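PDB 4HXT: De Novo Protein OR329 from Artificial gene, which serves as a computationally designed armadillo-repeat protein, made in work on self-assembling cyclic homo-oligomers, and probably pairs with a second copy of itself. Local coordinates for the interface of chains A and B. Sequence-based numbering; all coordinates share one arbitrary frame. Chains: chain A/B, De Novo Protein OR329.

The interface of chains A and B. Residues chain A 118, 122, 159-161; chain B 118, 122, 159-161.
Two carboxylates meet tip to tip on the two-fold axis, A:Asp118 against B:Asp118, their planes turned 60° apart. Their OD2 oxygens lie 2.4 Å from each other; as two bare carboxylates this is a clash, which a shared proton or model error might explain, and the coordinates do not show which. Each chain's own Pro159 ring lies against one face of its Asp118 carboxylate, with Pro159 CD 3.3 Å from Asp118 OD1, while the partner's carboxylate meets it at the OD2 tip. Further along the axis, between the two acid pairs, the proline rings slide past one another in opposite directions, A:Pro159 CB touching B:Pro159 CB at 3.4 Å, tighter than usual. Compact and rigid, proline allows this close approach and suits the position before a helix. A second carboxylate pair, A:Glu161 and B:Glu161, also meets tip to tip, planes 31° apart, but both are poorly ordered.

Lysine flanks this acidic centre. A:Lys122 has CG anti to the backbone N (chi1 176°) and runs extended until its last torsion bends NZ toward B:Glu161, where a loose salt bridge spans 3.6 Å from NZ to OE2, tentative given the glutamate's poor order. Its shaft crosses B:Asp160 obliquely: CD packs on the aspartate CB at 3.5 Å and CE lies 3.4 Å from OD2. With A:Lys122 NZ still 4.3 Å from B:Asp160 OD2, any attraction there would be longer-range. Lysine's long chain thus supplies both apolar packing and charge that may ease the crowded acids; the symmetry twin repeats it.

Asp118 and Asp160 open helices 118-126 and 160-168, where acids would suit the positive ends. These armadillo-like helix starts face their counterparts across the presumed homodimer interface.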
# COMPACT_ATOMS: atom_id res chain seq x y z
N ASP A 118 -4.78 -1.61 1.17
CA ASP A 118 -4.46 -2.08 -0.17
C ASP A 118 -5.32 -3.28 -0.58
O ASP A 118 -5.64 -3.44 -1.75
CB ASP A 118 -2.98 -2.47 -0.28
CG ASP A 118 -2.07 -1.27 -0.46
OD1 ASP A 118 -2.57 -0.19 -0.83
OD2 ASP A 118 -0.84 -1.42 -0.25
N LYS A 122 -7.49 -3.78 -4.01
CA LYS A 122 -7.29 -4.97 -4.84
C LYS A 122 -8.63 -5.62 -5.17
O LYS A 122 -8.83 -6.11 -6.28
CB LYS A 122 -6.38 -5.98 -4.12
CG LYS A 122 -6.20 -7.29 -4.89
CD LYS A 122 -5.20 -8.20 -4.19
CE LYS A 122 -5.16 -9.58 -4.84
NZ LYS A 122 -4.80 -9.50 -6.27
N PRO A 159 -1.37 -0.12 -4.46
CA PRO A 159 -0.21 -0.84 -5.01
C PRO A 159 -0.01 -0.64 -6.51
O PRO A 159 -0.86 -0.09 -7.21
CB PRO A 159 -0.51 -2.29 -4.65
CG PRO A 159 -1.99 -2.35 -4.68
CD PRO A 159 -2.40 -1.07 -4.00
N ASP A 160 1.14 -1.10 -6.99
CA ASP A 160 1.50 -1.00 -8.40
C ASP A 160 0.41 -1.57 -9.31
O ASP A 160 0.05 -0.96 -10.32
CB ASP A 160 2.81 -1.76 -8.66
CG ASP A 160 3.32 -1.58 -10.08
OD1 ASP A 160 3.93 -0.52 -10.35
OD2 ASP A 160 3.11 -2.48 -10.91
N GLU A 161 -0.10 -2.74 -8.95
CA GLU A 161 -1.13 -3.42 -9.73
C GLU A 161 -2.37 -2.55 -10.00
O GLU A 161 -2.96 -2.62 -11.07
CB GLU A 161 -1.58 -4.70 -9.02
CG GLU A 161 -0.52 -5.79 -8.89
CD GLU A 161 0.65 -5.39 -8.01
OE1 GLU A 161 0.42 -4.80 -6.94
OE2 GLU A 161 1.81 -5.68 -8.39
N ASP B 118 4.79 1.33 -1.45
CA ASP B 118 4.52 -0.00 -1.96
C ASP B 118 5.42 -0.35 -3.15
O ASP B 118 5.77 -1.51 -3.33
CB ASP B 118 3.05 -0.13 -2.40
CG ASP B 118 2.11 -0.37 -1.23
OD1 ASP B 118 2.60 -0.75 -0.14
OD2 ASP B 118 0.88 -0.19 -1.40
N LYS B 122 7.69 -3.72 -3.67
CA LYS B 122 7.55 -4.52 -4.88
C LYS B 122 8.91 -4.79 -5.51
O LYS B 122 9.16 -5.89 -6.01
CB LYS B 122 6.65 -3.80 -5.90
CG LYS B 122 6.53 -4.53 -7.23
CD LYS B 122 5.53 -3.84 -8.15
CE LYS B 122 5.55 -4.45 -9.55
NZ LYS B 122 5.22 -5.90 -9.52
N PRO B 159 1.49 -4.42 -0.19
CA PRO B 159 0.37 -4.98 -0.96
C PRO B 159 0.20 -6.49 -0.80
O PRO B 159 1.06 -7.17 -0.24
CB PRO B 159 0.70 -4.57 -2.39
CG PRO B 159 2.19 -4.56 -2.41
CD PRO B 159 2.54 -3.90 -1.10
N ASP B 160 -0.92 -6.99 -1.30
CA ASP B 160 -1.24 -8.41 -1.25
C ASP B 160 -0.11 -9.28 -1.80
O ASP B 160 0.26 -10.29 -1.21
CB ASP B 160 -2.52 -8.69 -2.05
CG ASP B 160 -3.00 -10.12 -1.91
OD1 ASP B 160 -3.63 -10.44 -0.88
OD2 ASP B 160 -2.74 -10.92 -2.83
N GLU B 161 0.42 -8.87 -2.95
CA GLU B 161 1.49 -9.61 -3.62
C GLU B 161 2.71 -9.86 -2.73
O GLU B 161 3.33 -10.92 -2.80
CB GLU B 161 1.96 -8.85 -4.87
CG GLU B 161 0.92 -8.73 -5.99
CD GLU B 161 -0.28 -7.89 -5.60
OE1 GLU B 161 -0.10 -6.82 -4.97
OE2 GLU B 161 -1.42 -8.29 -5.93